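ATP-dependent DNA helicase PIF1 (Candida albicans, PDB 7OTJ) probably couples ATP hydrolysis to 5'-3' translocation and unwinding of DNA, including G-quadruplexes, to maintain nuclear and mitochondrial genome stability. Local coordinates at residues V258-S263 with P284-L289; G292-C297 with I445-L450; K402-K407 with I440-I445. All coordinates share one frame; numbering follows the deposited sequence.

Contact 1. Residues V258-S263 with P284-L289; sequences VVVYNS and PQVLNL
Tyr261 and Leu287 face each other as a hydrogen-bonded pair in two antiparallel strands, whose short axes come within 4.7 Å of each other. Tyr261 N donates to Leu287 O, and Leu287 N returns the bond to Tyr261 O at 2.9 Å. Val259 and Leu289 repeat this reciprocal pattern, while Ser263 N adds a further bond to Gln285 O.

The side chain of Tyr261 illustrates how such a pairing becomes a packed face. Its CB lies 4.1 Å from Leu287 CB and also passes close to Leu287 O. With CG anti to the carbonyl carbon (chi1 -73°), the ring sets out beside the backbone N. CD2 still has Leu287 O as its neighbour; farther along, CE2 meets Leu289 CD1 at 4.2 Å, the methyl lying at the ring edge and near its plane. Val259 CG1 rests 3.6 Å above one face of the ring plane, displaced toward the rim. At the tip, OH is hydrogen-bonded to Lys402 O, and the ring also meets that of Phe442.

The other face of the sheet carries Val260, Asn262, Val286 and Asn288, and is much more open to solvent. Here Val260 CG1 touches Val286 CG1 at 3.8 Å, the two side chains crossing obliquely. Val260 and Asn288 instead lie side by side, pointing the same way, with the CG2 methyl against the amide oxygen OD1. Asn262 turns its OD1 toward the methyls of Val286.

Alternation of a buried aromatic-aliphatic face with a mixed, solvent-facing one is the pattern of an amphipathic antiparallel pair, and its place in a curled sheet is consistent with the SH3-like 2B domain of Pif1 helicases.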
loop_
_atom_site.group_PDB
_atom_site.type_symbol
_atom_site.label_atom_id
_atom_site.label_comp_id
_atom_site.label_asym_id
_atom_site.label_seq_id
_atom_site.Cartn_x
_atom_site.Cartn_y
_atom_site.Cartn_z
ATOM N N VAL A 258 -2.650 -11.329 28.034
ATOM C CA VAL A 258 -3.007 -11.132 26.629
ATOM C C VAL A 258 -4.124 -12.059 26.160
ATOM O O VAL A 258 -4.123 -13.266 26.428
ATOM C CB VAL A 258 -1.756 -11.343 25.758
ATOM C CG1 VAL A 258 -1.052 -12.633 26.156
ATOM C CG2 VAL A 258 -2.120 -11.368 24.278
ATOM N N VAL A 259 -5.080 -11.472 25.424
ATOM C CA VAL A 259 -6.224 -12.173 24.854
ATOM C C VAL A 259 -5.827 -12.745 23.500
ATOM O O VAL A 259 -5.216 -12.059 22.672
ATOM C CB VAL A 259 -7.428 -11.220 24.718
ATOM C CG1 VAL A 259 -8.624 -11.941 24.111
ATOM C CG2 VAL A 259 -7.780 -10.605 26.064
ATOM N N VAL A 260 -6.194 -14.001 23.263
ATOM C CA VAL A 260 -5.803 -14.730 22.062
ATOM C C VAL A 260 -7.062 -15.064 21.280
ATOM O O VAL A 260 -7.949 -15.766 21.785
ATOM C CB VAL A 260 -5.014 -16.008 22.390
ATOM C CG1 VAL A 260 -4.678 -16.761 21.110
ATOM C CG2 VAL A 260 -3.750 -15.672 23.173
ATOM N N TYR A 261 -7.140 -14.563 20.054
ATOM C CA TYR A 261 -8.270 -14.804 19.168
ATOM C C TYR A 261 -7.796 -15.704 18.036
ATOM O O TYR A 261 -7.067 -15.256 17.146
ATOM C CB TYR A 261 -8.826 -13.497 18.609
ATOM C CG TYR A 261 -9.596 -12.653 19.589
ATOM C CD1 TYR A 261 -10.830 -13.067 20.065
ATOM C CD2 TYR A 261 -9.107 -11.422 20.009
ATOM C CE1 TYR A 261 -11.549 -12.291 20.947
ATOM C CE2 TYR A 261 -9.820 -10.638 20.891
ATOM C CZ TYR A 261 -11.041 -11.079 21.357
ATOM O OH TYR A 261 -11.763 -10.309 22.237
ATOM N N ASN A 262 -8.211 -16.964 18.065
ATOM C CA ASN A 262 -7.909 -17.888 16.984
ATOM C C ASN A 262 -8.942 -17.743 15.877
ATOM O O ASN A 262 -10.135 -17.563 16.141
ATOM C CB ASN A 262 -7.875 -19.327 17.497
ATOM C CG ASN A 262 -6.729 -19.571 18.463
ATOM O OD1 ASN A 262 -5.607 -19.106 18.245
ATOM N ND2 ASN A 262 -7.007 -20.301 19.539
ATOM N N SER A 263 -8.474 -17.819 14.635
ATOM C CA SER A 263 -9.361 -17.721 13.489
ATOM C C SER A 263 -10.044 -19.055 13.229
ATOM O O SER A 263 -9.478 -20.126 13.461
ATOM C CB SER A 263 -8.587 -17.301 12.237
ATOM O OG SER A 263 -7.684 -18.321 11.838
ATOM N N PRO A 284 -5.050 -12.365 10.389
ATOM C CA PRO A 284 -4.111 -13.310 10.996
ATOM C C PRO A 284 -4.800 -14.550 11.540
ATOM O O PRO A 284 -5.929 -14.508 12.031
ATOM C CB PRO A 284 -3.484 -12.493 12.131
ATOM C CG PRO A 284 -4.563 -11.545 12.520
ATOM C CD PRO A 284 -5.262 -11.176 11.233
ATOM N N GLN A 285 -4.081 -15.670 11.454
ATOM C CA GLN A 285 -4.592 -16.907 12.030
ATOM C C GLN A 285 -4.707 -16.799 13.548
ATOM O O GLN A 285 -5.689 -17.268 14.139
ATOM C CB GLN A 285 -3.703 -18.081 11.632
ATOM C CG GLN A 285 -4.307 -19.426 11.978
ATOM C CD GLN A 285 -3.309 -20.548 11.851
ATOM O OE1 GLN A 285 -2.101 -20.331 11.951
ATOM N NE2 GLN A 285 -3.803 -21.758 11.625
ATOM N N VAL A 286 -3.705 -16.208 14.199
ATOM C CA VAL A 286 -3.732 -15.950 15.637
ATOM C C VAL A 286 -3.579 -14.447 15.857
ATOM O O VAL A 286 -2.547 -13.864 15.501
ATOM C CB VAL A 286 -2.637 -16.731 16.381
ATOM C CG1 VAL A 286 -2.706 -16.460 17.880
ATOM C CG2 VAL A 286 -2.762 -18.224 16.095
ATOM N N LEU A 287 -4.604 -13.825 16.445
ATOM C CA LEU A 287 -4.622 -12.393 16.742
ATOM C C LEU A 287 -4.455 -12.216 18.248
ATOM O O LEU A 287 -5.379 -12.511 19.016
ATOM C CB LEU A 287 -5.918 -11.745 16.251
ATOM C CG LEU A 287 -6.125 -10.259 16.557
ATOM C CD1 LEU A 287 -5.000 -9.426 15.975
ATOM C CD2 LEU A 287 -7.465 -9.777 16.031
ATOM N N ASN A 288 -3.279 -11.752 18.670
ATOM C CA ASN A 288 -2.981 -11.539 20.084
ATOM C C ASN A 288 -3.160 -10.065 20.425
ATOM O O ASN A 288 -2.538 -9.202 19.799
ATOM C CB ASN A 288 -1.560 -11.993 20.419
ATOM C CG ASN A 288 -1.346 -13.474 20.171
ATOM O OD1 ASN A 288 -1.824 -14.317 20.934
ATOM N ND2 ASN A 288 -0.610 -13.797 19.116
ATOM N N LEU A 289 -3.994 -9.780 21.424
ATOM C CA LEU A 289 -4.320 -8.407 21.786
ATOM C C LEU A 289 -4.264 -8.232 23.296
ATOM O O LEU A 289 -4.794 -9.062 24.039
ATOM C CB LEU A 289 -5.711 -8.017 21.268
ATOM C CG LEU A 289 -5.927 -7.975 19.753
ATOM C CD1 LEU A 289 -7.357 -7.574 19.436
ATOM C CD2 LEU A 289 -4.945 -7.025 19.094
#

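Contact 2. Residues G292-C297 with I445-L450; sequences GAQVMC and ILAWSL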
loop_
_atom_site.group_PDB
_atom_site.type_symbol
_atom_site.label_atom_id
_atom_site.label_comp_id
_atom_site.label_asym_id
_atom_site.label_seq_id
_atom_site.Cartn_x
_atom_site.Cartn_y
_atom_site.Cartn_z
ATOM N N GLY A 292 -4.503 -1.547 25.183
ATOM C CA GLY A 292 -3.592 -0.520 24.725
ATOM C C GLY A 292 -2.709 -0.912 23.561
ATOM O O GLY A 292 -1.915 -0.081 23.102
ATOM N N ALA A 293 -2.818 -2.147 23.072
ATOM C CA ALA A 293 -1.992 -2.595 21.959
ATOM C C ALA A 293 -2.324 -1.812 20.695
ATOM O O ALA A 293 -3.496 -1.611 20.364
ATOM C CB ALA A 293 -2.192 -4.091 21.725
ATOM N N GLN A 294 -1.287 -1.342 20.008
ATOM C CA GLN A 294 -1.477 -0.683 18.724
ATOM C C GLN A 294 -2.060 -1.656 17.702
ATOM O O GLN A 294 -1.606 -2.796 17.581
ATOM C CB GLN A 294 -0.140 -0.130 18.232
ATOM C CG GLN A 294 -0.254 1.025 17.264
ATOM C CD GLN A 294 -0.680 2.309 17.944
ATOM O OE1 GLN A 294 -0.763 2.384 19.173
ATOM N NE2 GLN A 294 -0.948 3.332 17.146
ATOM N N VAL A 295 -3.043 -1.190 16.928
ATOM C CA VAL A 295 -3.723 -2.034 15.950
ATOM C C VAL A 295 -4.034 -1.224 14.702
ATOM O O VAL A 295 -4.063 0.007 14.716
ATOM C CB VAL A 295 -5.040 -2.652 16.471
ATOM C CG1 VAL A 295 -4.777 -3.705 17.537
ATOM C CG2 VAL A 295 -5.961 -1.563 16.973
ATOM N N MET A 296 -4.284 -1.947 13.614
ATOM C CA MET A 296 -4.664 -1.351 12.342
ATOM C C MET A 296 -5.863 -2.094 11.781
ATOM O O MET A 296 -5.845 -3.323 11.679
ATOM C CB MET A 296 -3.506 -1.392 11.343
ATOM C CG MET A 296 -3.939 -1.235 9.899
ATOM S SD MET A 296 -2.556 -1.151 8.746
ATOM C CE MET A 296 -3.206 -2.082 7.367
ATOM N N CYS A 297 -6.898 -1.344 11.415
ATOM C CA CYS A 297 -8.053 -1.932 10.755
ATOM C C CYS A 297 -7.676 -2.393 9.351
ATOM O O CYS A 297 -6.948 -1.706 8.632
ATOM C CB CYS A 297 -9.189 -0.914 10.696
ATOM S SG CYS A 297 -10.679 -1.516 9.906
ATOM N N ILE A 445 -4.787 -6.154 13.010
ATOM C CA ILE A 445 -3.418 -6.623 13.167
ATOM C C ILE A 445 -2.710 -5.660 14.109
ATOM O O ILE A 445 -3.001 -4.460 14.123
ATOM C CB ILE A 445 -2.666 -6.725 11.822
ATOM C CG1 ILE A 445 -2.680 -5.380 11.103
ATOM C CG2 ILE A 445 -3.259 -7.828 10.949
ATOM C CD1 ILE A 445 -1.823 -5.359 9.876
ATOM N N LEU A 446 -1.794 -6.193 14.920
ATOM C CA LEU A 446 -0.992 -5.335 15.788
ATOM C C LEU A 446 -0.172 -4.401 14.909
ATOM O O LEU A 446 0.702 -4.860 14.166
ATOM C CB LEU A 446 -0.067 -6.152 16.694
ATOM C CG LEU A 446 -0.671 -7.009 17.807
ATOM C CD1 LEU A 446 0.405 -7.874 18.450
ATOM C CD2 LEU A 446 -1.344 -6.136 18.846
ATOM N N ALA A 447 -0.466 -3.095 14.953
ATOM C CA ALA A 447 0.104 -2.235 13.926
ATOM C C ALA A 447 1.540 -1.837 14.249
ATOM O O ALA A 447 2.461 -2.248 13.550
ATOM C CB ALA A 447 -0.772 -0.991 13.752
ATOM N N TRP A 448 1.756 -1.120 15.354
ATOM C CA TRP A 448 3.083 -0.853 15.912
ATOM C C TRP A 448 4.205 -0.736 14.876
ATOM O O TRP A 448 4.764 0.343 14.660
ATOM C CB TRP A 448 3.431 -1.921 16.944
ATOM C CG TRP A 448 3.140 -1.515 18.359
ATOM C CD1 TRP A 448 3.345 -0.289 18.916
ATOM C CD2 TRP A 448 2.579 -2.335 19.391
ATOM N NE1 TRP A 448 2.956 -0.294 20.234
ATOM C CE2 TRP A 448 2.481 -1.540 20.550
ATOM C CE3 TRP A 448 2.156 -3.666 19.448
ATOM C CZ2 TRP A 448 1.974 -2.030 21.751
ATOM C CZ3 TRP A 448 1.654 -4.152 20.643
ATOM C CH2 TRP A 448 1.567 -3.337 21.776
ATOM N N SER A 449 4.524 -1.850 14.218
ATOM C CA SER A 449 5.621 -1.954 13.265
ATOM C C SER A 449 5.088 -2.187 11.850
ATOM O O SER A 449 3.941 -2.583 11.641
ATOM C CB SER A 449 6.570 -3.087 13.679
ATOM O OG SER A 449 7.639 -3.229 12.764
ATOM N N LEU A 450 5.949 -1.990 10.857
ATOM C CA LEU A 450 5.483 -2.054 9.479
ATOM C C LEU A 450 6.679 -2.233 8.560
ATOM O O LEU A 450 7.754 -1.690 8.826
ATOM C CB LEU A 450 4.704 -0.784 9.105
ATOM C CG LEU A 450 4.094 -0.690 7.709
ATOM C CD1 LEU A 450 2.934 -1.666 7.562
ATOM C CD2 LEU A 450 3.647 0.736 7.428
#
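A short antiparallel join in the curled sheet of the 2B region brings Met296 against Ile445, near the end of the long strand 435-446, before the chain turns into strand 449-451. Met296 N donates to Ile445 O at 2.9 Å, approaching almost in line with the carbonyl bond, whereas the return bond from Ile445 N to Met296 O is weak. From first CA to last, residues 293-296 and 445-448 run 114° apart, and the regular pairing is correspondingly short.

Gln294 O keeps hold of the departing chain. It accepts Ala447 N at 2.9 Å, with the donor well above the carbonyl plane, and also receives a CA-H contact from Leu446. Val295 CA makes a similar contact with Ile445 O.

Trp448 offers a flat surface to the other segment. Gln294 CB stands over its five-membered ring, 3.5 Å from the centroid and only 6° off the normal, a clear CH-pi contact. CG, anti to the backbone N (chi1 -156°), makes its closest approach to the backbone of the tryptophan, at Trp448 N. At the far end of the indole, CH2 lies 3.6 Å from Ala293 CA, and CB of the same alanine meets both this carbon and Leu446 CD2. Farther along segment 292-297, Met296 CB packs against Ala447 CB at 3.7 Å and also against Ile445 CG1.

Around this buried join, helix 240-253 supplies Leu251 to Ala293, and Asn247 and Lys250 to Trp448. Strand 310-316 pairs with the other edge of strand 294-297 and places Leu310 against both Met296 and Ala447, while Leu289 of strand 286-289 packs on Val295 and Leu446; beyond the turn, strand 449-451 enters the parallel sheet beside strand 234-237.

Contact 3. Residues K402-K407 with I440-I445; sequences KYPLVK and IQFPLI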
loop_
_atom_site.group_PDB
_atom_site.type_symbol
_atom_site.label_atom_id
_atom_site.label_comp_id
_atom_site.label_asym_id
_atom_site.label_seq_id
_atom_site.Cartn_x
_atom_site.Cartn_y
_atom_site.Cartn_z
ATOM N N LYS A 402 -16.066 -12.501 23.315
ATOM C CA LYS A 402 -15.675 -11.127 23.632
ATOM C C LYS A 402 -15.164 -10.384 22.406
ATOM O O LYS A 402 -14.303 -10.892 21.683
ATOM C CB LYS A 402 -14.591 -11.107 24.718
ATOM C CG LYS A 402 -15.117 -11.258 26.132
ATOM C CD LYS A 402 -13.963 -11.467 27.100
ATOM C CE LYS A 402 -14.429 -11.476 28.547
ATOM N NZ LYS A 402 -14.841 -10.126 29.020
ATOM N N TYR A 403 -15.696 -9.132 22.184
ATOM C CA TYR A 403 -15.149 -8.365 21.075
ATOM C C TYR A 403 -14.198 -7.277 21.568
ATOM O O TYR A 403 -14.384 -6.723 22.656
ATOM C CB TYR A 403 -16.270 -7.717 20.256
ATOM C CG TYR A 403 -17.135 -8.699 19.496
ATOM C CD1 TYR A 403 -16.835 -10.056 19.473
ATOM C CD2 TYR A 403 -18.247 -8.264 18.791
ATOM C CE1 TYR A 403 -17.624 -10.949 18.774
ATOM C CE2 TYR A 403 -19.040 -9.148 18.091
ATOM C CZ TYR A 403 -18.727 -10.487 18.086
ATOM O OH TYR A 403 -19.524 -11.358 17.385
ATOM N N PRO A 404 -13.158 -6.963 20.792
ATOM C CA PRO A 404 -12.287 -5.833 21.141
ATOM C C PRO A 404 -13.006 -4.497 21.027
ATOM O O PRO A 404 -13.792 -4.268 20.105
ATOM C CB PRO A 404 -11.144 -5.933 20.120
ATOM C CG PRO A 404 -11.182 -7.339 19.635
ATOM C CD PRO A 404 -12.629 -7.730 19.653
ATOM N N LEU A 405 -12.711 -3.608 21.969
ATOM C CA LEU A 405 -13.166 -2.222 21.928
ATOM C C LEU A 405 -11.989 -1.363 21.484
ATOM O O LEU A 405 -10.984 -1.264 22.195
ATOM C CB LEU A 405 -13.688 -1.779 23.291
ATOM C CG LEU A 405 -14.267 -0.368 23.351
ATOM C CD1 LEU A 405 -15.435 -0.246 22.388
ATOM C CD2 LEU A 405 -14.696 -0.037 24.767
ATOM N N VAL A 406 -12.108 -0.744 20.312
ATOM C CA VAL A 406 -10.982 -0.081 19.665
ATOM C C VAL A 406 -11.364 1.354 19.324
ATOM O O VAL A 406 -12.438 1.603 18.764
ATOM C CB VAL A 406 -10.528 -0.835 18.401
ATOM C CG1 VAL A 406 -9.299 -0.171 17.808
ATOM C CG2 VAL A 406 -10.235 -2.294 18.731
ATOM N N LYS A 407 -10.474 2.289 19.653
ATOM C CA LYS A 407 -10.633 3.704 19.341
ATOM C C LYS A 407 -9.745 4.038 18.148
ATOM O O LYS A 407 -8.519 3.915 18.233
ATOM C CB LYS A 407 -10.259 4.565 20.547
ATOM C CG LYS A 407 -10.240 6.058 20.268
ATOM C CD LYS A 407 -9.418 6.812 21.307
ATOM C CE LYS A 407 -7.941 6.436 21.238
ATOM N NZ LYS A 407 -7.334 6.693 19.897
ATOM N N ILE A 440 -12.523 -16.614 9.287
ATOM C CA ILE A 440 -13.280 -15.663 10.087
ATOM C C ILE A 440 -12.362 -15.182 11.197
ATOM O O ILE A 440 -11.823 -15.989 11.966
ATOM C CB ILE A 440 -14.568 -16.287 10.646
ATOM C CG1 ILE A 440 -15.468 -16.748 9.493
ATOM C CG2 ILE A 440 -15.297 -15.292 11.539
ATOM C CD1 ILE A 440 -16.751 -17.416 9.935
ATOM N N GLN A 441 -12.167 -13.869 11.263
ATOM C CA GLN A 441 -11.274 -13.252 12.230
ATOM C C GLN A 441 -11.683 -11.796 12.374
ATOM O O GLN A 441 -12.307 -11.220 11.481
ATOM C CB GLN A 441 -9.811 -13.369 11.781
ATOM C CG GLN A 441 -8.784 -12.751 12.726
ATOM C CD GLN A 441 -8.686 -13.488 14.046
ATOM O OE1 GLN A 441 -9.509 -13.297 14.943
ATOM N NE2 GLN A 441 -7.675 -14.340 14.171
ATOM N N PHE A 442 -11.333 -11.210 13.509
ATOM C CA PHE A 442 -11.486 -9.775 13.658
ATOM C C PHE A 442 -10.551 -9.061 12.687
ATOM O O PHE A 442 -9.406 -9.486 12.499
ATOM C CB PHE A 442 -11.187 -9.348 15.093
ATOM C CG PHE A 442 -12.111 -9.958 16.103
ATOM C CD1 PHE A 442 -13.297 -9.330 16.442
ATOM C CD2 PHE A 442 -11.807 -11.170 16.697
ATOM C CE1 PHE A 442 -14.155 -9.892 17.360
ATOM C CE2 PHE A 442 -12.662 -11.739 17.616
ATOM C CZ PHE A 442 -13.837 -11.099 17.951
ATOM N N PRO A 443 -11.006 -7.990 12.046
ATOM C CA PRO A 443 -10.174 -7.302 11.042
ATOM C C PRO A 443 -9.124 -6.393 11.670
ATOM O O PRO A 443 -9.107 -5.177 11.458
ATOM C CB PRO A 443 -11.220 -6.523 10.236
ATOM C CG PRO A 443 -12.267 -6.200 11.243
ATOM C CD PRO A 443 -12.353 -7.403 12.145
ATOM N N LEU A 444 -8.205 -6.990 12.428
ATOM C CA LEU A 444 -7.195 -6.224 13.143
ATOM C C LEU A 444 -5.857 -6.942 13.087
ATOM O O LEU A 444 -5.800 -8.174 13.085
ATOM C CB LEU A 444 -7.593 -6.004 14.612
ATOM C CG LEU A 444 -8.890 -5.249 14.913
ATOM C CD1 LEU A 444 -9.211 -5.315 16.399
ATOM C CD2 LEU A 444 -8.795 -3.806 14.447
ATOM N N ILE A 445 -4.787 -6.154 13.010
ATOM C CA ILE A 445 -3.418 -6.623 13.167
ATOM C C ILE A 445 -2.710 -5.660 14.109
ATOM O O ILE A 445 -3.001 -4.460 14.123
ATOM C CB ILE A 445 -2.666 -6.725 11.822
ATOM C CG1 ILE A 445 -2.680 -5.380 11.103
ATOM C CG2 ILE A 445 -3.259 -7.828 10.949
ATOM C CD1 ILE A 445 -1.823 -5.359 9.876
#
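Aromatic contact dominates where Tyr403 meets Phe442. The edge of the phenylalanine ring is directed toward the tyrosine face in an offset edge-to-face pair, with centroids 5.3 Å apart and planes at 75°. CE1 and CZ of Phe442 do the touching, both near Tyr403 CD1.

A CH-pi contact adds a second direction of approach: Pro404 CD sits over one face of Phe442, 3.9 Å from the centroid and displaced toward the rim. Purely aliphatic packing follows, with Val406 CG2 and Leu444 CD1 meeting tip to tip at 4.0 Å and Pro404 CB near the same leucine methyl.

The hydrogen bonds belong to segment 440-445 itself or lead out of the contact. Gln441 OE1 accepts Phe442 N in the carbonyl plane, while Gln441 NE2 reaches outside, to Pro284 O and Tyr261 O. Pro443 centres an inverse gamma turn, in which Leu444 N bonds to Phe442 O at 2.8 Å.

With no hydrogen bond between the segments, cohesion here rests on buried ring and methyl packing between strands that are not paired in the sheet.

In the fold
Following the chain from the N terminus, contact 1 comes first and closes a short loop containing helix 273-279, pairing strand 259-267 with strand 286-289. After a short connection, strand 294-297 opens contact 2, which closes a long loop spanning strands 310-316, 404-409, 416-420 and 424-429 before strand 435-446 returns. Contact 3 nests inside it, its second segment ending on Ile445, with which that of contact 2 begins. The three also touch physically: Pro284 CD packs on Ile445 CG2, Leu287 CD1 on Leu444 O, and Val295 CG2 on Val406 CG1. Strand 435-446 thus links strands 259-267, 294-297 and 424-429 within the curled antiparallel sheet.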